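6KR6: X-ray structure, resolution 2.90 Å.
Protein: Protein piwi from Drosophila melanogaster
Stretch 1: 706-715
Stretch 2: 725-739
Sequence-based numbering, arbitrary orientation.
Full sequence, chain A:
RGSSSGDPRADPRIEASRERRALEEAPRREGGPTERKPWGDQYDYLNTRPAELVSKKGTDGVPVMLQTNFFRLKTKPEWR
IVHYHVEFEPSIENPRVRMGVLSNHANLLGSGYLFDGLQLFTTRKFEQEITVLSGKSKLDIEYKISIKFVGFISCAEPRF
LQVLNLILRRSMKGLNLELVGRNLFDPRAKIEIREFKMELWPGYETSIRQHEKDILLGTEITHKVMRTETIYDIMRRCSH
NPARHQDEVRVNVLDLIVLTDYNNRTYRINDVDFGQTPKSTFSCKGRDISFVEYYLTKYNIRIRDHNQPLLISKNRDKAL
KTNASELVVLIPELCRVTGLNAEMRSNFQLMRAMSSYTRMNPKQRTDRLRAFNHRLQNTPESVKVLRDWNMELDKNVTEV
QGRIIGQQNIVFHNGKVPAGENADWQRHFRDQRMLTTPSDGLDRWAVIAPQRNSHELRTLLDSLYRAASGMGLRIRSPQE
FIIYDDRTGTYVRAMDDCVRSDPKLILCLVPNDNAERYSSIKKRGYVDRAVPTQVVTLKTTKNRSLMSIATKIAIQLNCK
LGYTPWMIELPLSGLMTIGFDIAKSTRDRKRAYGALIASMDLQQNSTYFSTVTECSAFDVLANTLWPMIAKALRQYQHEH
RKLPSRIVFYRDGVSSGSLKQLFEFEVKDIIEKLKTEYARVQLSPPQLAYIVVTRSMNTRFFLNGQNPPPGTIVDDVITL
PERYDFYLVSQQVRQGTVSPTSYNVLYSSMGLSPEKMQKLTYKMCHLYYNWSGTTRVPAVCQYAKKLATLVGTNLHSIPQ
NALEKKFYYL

Stretch 1, residues 706-715: QNPPPGTIVD
Stretch 2, residues 725-739: DFYLVSQQVRQGTVS

The two stretches pair as antiparallel strands around Val-714 and Tyr-727, with axes 4.8 Å apart at closest approach and N-to-C directions 157° apart. Together they bury 722 Å², of which Asn-707, Val-729 and Pro-710 have the largest shares.

The register is set by Val-714 opposite Tyr-727 (CA to CA 5.2 Å) and Ile-713 opposite Leu-728 (4.6 Å, CA to CA). Val-714 and Tyr-727 form a hydrogen-bonded pair: Tyr-727 N to Val-714 O is 3.0 Å and nearly straight at 177°, while Val-714 N to Tyr-727 O is longer, 3.3 Å at 146°. Extended backbones (phi/psi -113/121 and -112/150) permit this. Ile-713 and Leu-728 form the non-hydrogen-bonded pair, and their side chains share one face, Ile-713 CG1 lying 3.6 Å from Leu-728 CD1. Chi1/chi2 are m/t for Ile-713 and t/p for Leu-728. Ile-713 CA also makes a CA-H...O contact with Tyr-727 O at 3.4 Å.

Val-729 (phi/psi -106/114, chi1 t) shares the other face with Thr-712, Val-714 and Tyr-727. Val-729 N donates to Thr-712 O, 2.9 Å at 171°. Val-729 O accepts mainly from Gly-711 N, 2.6 Å at 149°; the bond from Thr-712 N to Val-729 O is weak, 3.4 Å at 121°. Val-729 CG1 lies against the proline backbone, 3.8 Å from both Pro-708 O and Pro-709 O.

Pro-710 (-57/141) and Gly-711 (99/0) occupy the central positions of a type II turn from Pro-709 to Thr-712. Proline suits the first, its ring restricting phi; glycine suits the second, where a CB would jam against the preceding carbonyl oxygen. Thr-712, chi1 m, braces the turn through a hydrogen bond from Thr-712 OG1 to Pro-709 O, 2.6 Å. The Pro-710 ring, C-gamma exo, is buried, with its CB 3.2 Å from Ser-730 O and its CG 3.6 Å from Gln-732 CB.

Asn-707 (-61/130) has 78 Å² covered as it reaches toward Val-733 and the 736-738 segment. Its CA-to-CB bond points toward that stretch, and chi1 m with chi2 -71° places Asn-707 OD1 3.1 Å from Val-738 CG2 and 4.0 Å from Val-733 CG2. Asn-707 OD1 and Gly-736 O, 3.4 Å apart, are both acceptors and do not bond. Val-738, chi1 t, also meets proline, its CG2 lying 3.8 Å from Pro-708 CD in an apolar contact.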

# COMPACT_ATOMS: atom_id res chain seq x y z
N GLN A 706 13.59 -12.71 14.51
CA GLN A 706 13.23 -13.40 13.28
C GLN A 706 11.80 -13.05 12.87
O GLN A 706 11.04 -12.45 13.63
CB GLN A 706 13.37 -14.92 13.42
CG GLN A 706 14.81 -15.39 13.51
CD GLN A 706 14.92 -16.90 13.47
OE1 GLN A 706 14.00 -17.62 13.86
NE2 GLN A 706 16.06 -17.40 12.99
N ASN A 707 11.46 -13.45 11.65
CA ASN A 707 10.13 -13.19 11.11
C ASN A 707 9.07 -13.85 11.97
O ASN A 707 9.19 -15.04 12.29
CB ASN A 707 10.04 -13.70 9.67
CG ASN A 707 11.07 -13.05 8.75
OD1 ASN A 707 10.97 -11.87 8.42
ND2 ASN A 707 12.06 -13.83 8.33
N PRO A 708 8.02 -13.13 12.38
CA PRO A 708 7.02 -13.73 13.25
C PRO A 708 6.24 -14.81 12.52
O PRO A 708 6.05 -14.73 11.29
CB PRO A 708 6.11 -12.54 13.63
CG PRO A 708 6.89 -11.32 13.26
CD PRO A 708 7.73 -11.72 12.09
N PRO A 709 5.76 -15.83 13.23
CA PRO A 709 5.00 -16.89 12.58
C PRO A 709 3.61 -16.39 12.20
O PRO A 709 3.13 -15.40 12.77
CB PRO A 709 4.92 -17.98 13.66
CG PRO A 709 4.94 -17.21 14.93
CD PRO A 709 5.84 -16.02 14.69
N PRO A 710 2.95 -17.05 11.25
CA PRO A 710 1.58 -16.66 10.91
C PRO A 710 0.67 -16.70 12.12
O PRO A 710 0.77 -17.59 12.97
CB PRO A 710 1.17 -17.70 9.86
CG PRO A 710 2.45 -18.14 9.26
CD PRO A 710 3.45 -18.12 10.38
N GLY A 711 -0.22 -15.71 12.21
CA GLY A 711 -1.16 -15.61 13.31
C GLY A 711 -0.77 -14.65 14.41
O GLY A 711 -1.52 -14.50 15.37
N THR A 712 0.38 -13.99 14.29
CA THR A 712 0.83 -13.07 15.32
C THR A 712 0.04 -11.77 15.25
O THR A 712 -0.31 -11.30 14.17
CB THR A 712 2.33 -12.79 15.17
OG1 THR A 712 3.03 -14.02 14.94
CG2 THR A 712 2.87 -12.14 16.43
N ILE A 713 -0.24 -11.19 16.42
CA ILE A 713 -1.11 -10.02 16.51
C ILE A 713 -0.56 -9.06 17.55
O ILE A 713 -0.24 -9.46 18.68
CB ILE A 713 -2.56 -10.42 16.87
CG1 ILE A 713 -3.24 -11.06 15.66
CG2 ILE A 713 -3.35 -9.22 17.38
CD1 ILE A 713 -4.71 -11.31 15.86
N VAL A 714 -0.45 -7.79 17.18
CA VAL A 714 -0.16 -6.70 18.10
C VAL A 714 -1.40 -5.82 18.16
O VAL A 714 -1.85 -5.30 17.13
CB VAL A 714 1.07 -5.89 17.64
CG1 VAL A 714 1.34 -4.75 18.62
CG2 VAL A 714 2.28 -6.79 17.49
N ASP A 715 -1.96 -5.64 19.36
CA ASP A 715 -3.17 -4.85 19.53
C ASP A 715 -2.94 -3.74 20.55
O ASP A 715 -2.70 -4.01 21.73
CB ASP A 715 -4.37 -5.73 19.92
CG ASP A 715 -4.19 -6.43 21.25
OD1 ASP A 715 -3.08 -6.94 21.52
OD2 ASP A 715 -5.16 -6.47 22.04
N ASP A 725 -7.82 -0.31 16.03
CA ASP A 725 -7.14 -1.04 14.97
C ASP A 725 -6.13 -1.99 15.59
O ASP A 725 -5.90 -2.00 16.80
CB ASP A 725 -6.46 -0.08 13.99
CG ASP A 725 -5.60 0.95 14.68
OD1 ASP A 725 -5.78 1.16 15.89
OD2 ASP A 725 -4.73 1.54 14.00
N PHE A 726 -5.51 -2.80 14.72
CA PHE A 726 -4.50 -3.75 15.16
C PHE A 726 -3.62 -4.12 13.98
O PHE A 726 -3.88 -3.75 12.83
CB PHE A 726 -5.14 -5.00 15.78
CG PHE A 726 -6.03 -5.77 14.84
CD1 PHE A 726 -7.38 -5.47 14.74
CD2 PHE A 726 -5.52 -6.80 14.08
CE1 PHE A 726 -8.20 -6.18 13.89
CE2 PHE A 726 -6.34 -7.52 13.22
CZ PHE A 726 -7.68 -7.20 13.13
N TYR A 727 -2.56 -4.86 14.28
CA TYR A 727 -1.67 -5.44 13.29
C TYR A 727 -1.82 -6.96 13.31
O TYR A 727 -2.11 -7.56 14.35
CB TYR A 727 -0.21 -5.06 13.54
CG TYR A 727 0.09 -3.58 13.42
CD1 TYR A 727 0.16 -2.97 12.18
CD2 TYR A 727 0.33 -2.81 14.55
CE1 TYR A 727 0.45 -1.62 12.07
CE2 TYR A 727 0.62 -1.46 14.45
CZ TYR A 727 0.68 -0.87 13.20
OH TYR A 727 0.96 0.47 13.10
N LEU A 728 -1.61 -7.57 12.15
CA LEU A 728 -1.68 -9.02 12.03
C LEU A 728 -0.65 -9.48 11.02
O LEU A 728 -0.50 -8.89 9.94
CB LEU A 728 -3.08 -9.47 11.60
CG LEU A 728 -3.26 -10.91 11.10
CD1 LEU A 728 -3.04 -11.92 12.22
CD2 LEU A 728 -4.63 -11.11 10.46
N VAL A 729 0.08 -10.53 11.37
CA VAL A 729 0.95 -11.25 10.45
C VAL A 729 0.25 -12.56 10.12
O VAL A 729 0.07 -13.41 11.00
CB VAL A 729 2.35 -11.48 11.04
CG1 VAL A 729 3.08 -12.56 10.26
CG2 VAL A 729 3.15 -10.19 11.03
N SER A 730 -0.16 -12.71 8.87
CA SER A 730 -0.88 -13.89 8.43
C SER A 730 -0.08 -14.76 7.47
O SER A 730 -0.19 -15.99 7.52
CB SER A 730 -2.19 -13.48 7.76
OG SER A 730 -1.96 -12.54 6.72
N GLN A 731 0.73 -14.16 6.60
CA GLN A 731 1.49 -14.89 5.59
C GLN A 731 2.96 -14.89 5.98
O GLN A 731 3.59 -13.83 6.03
CB GLN A 731 1.29 -14.27 4.21
CG GLN A 731 2.02 -14.98 3.09
CD GLN A 731 1.85 -14.29 1.75
OE1 GLN A 731 2.41 -13.22 1.51
NE2 GLN A 731 1.06 -14.90 0.87
N GLN A 732 3.50 -16.07 6.25
CA GLN A 732 4.93 -16.20 6.50
C GLN A 732 5.71 -16.00 5.21
O GLN A 732 5.24 -16.32 4.11
CB GLN A 732 5.25 -17.57 7.10
CG GLN A 732 4.78 -18.73 6.24
CD GLN A 732 5.08 -20.08 6.85
OE1 GLN A 732 4.62 -21.11 6.36
NE2 GLN A 732 5.87 -20.08 7.92
N VAL A 733 6.91 -15.45 5.34
CA VAL A 733 7.79 -15.21 4.21
C VAL A 733 9.03 -16.07 4.37
O VAL A 733 9.63 -16.13 5.45
CB VAL A 733 8.17 -13.72 4.08
CG1 VAL A 733 6.96 -12.90 3.68
CG2 VAL A 733 8.75 -13.19 5.38
N ARG A 734 9.41 -16.76 3.29
CA ARG A 734 10.64 -17.55 3.31
C ARG A 734 11.86 -16.63 3.34
O ARG A 734 12.74 -16.78 4.20
CB ARG A 734 10.69 -18.48 2.10
N GLN A 735 11.92 -15.68 2.42
CA GLN A 735 13.01 -14.72 2.35
C GLN A 735 12.45 -13.30 2.46
O GLN A 735 11.29 -13.05 2.15
CB GLN A 735 13.80 -14.86 1.04
N GLY A 736 13.30 -12.39 2.92
CA GLY A 736 12.91 -11.01 3.08
C GLY A 736 12.42 -10.70 4.48
O GLY A 736 12.56 -11.48 5.43
N THR A 737 11.83 -9.51 4.61
CA THR A 737 11.29 -9.02 5.87
C THR A 737 9.78 -8.97 5.79
O THR A 737 9.21 -8.60 4.75
CB THR A 737 11.84 -7.64 6.21
OG1 THR A 737 13.11 -7.45 5.56
CG2 THR A 737 12.04 -7.50 7.70
N VAL A 738 9.11 -9.35 6.88
CA VAL A 738 7.65 -9.35 6.90
C VAL A 738 7.13 -7.93 6.92
O VAL A 738 7.64 -7.07 7.65
CB VAL A 738 7.11 -10.14 8.10
CG1 VAL A 738 5.63 -10.45 7.90
CG2 VAL A 738 7.88 -11.41 8.30
N SER A 739 6.10 -7.68 6.13
CA SER A 739 5.32 -6.45 6.22
C SER A 739 3.98 -6.79 6.86
O SER A 739 3.13 -7.39 6.19
CB SER A 739 5.12 -5.82 4.85
OG SER A 739 6.33 -5.80 4.11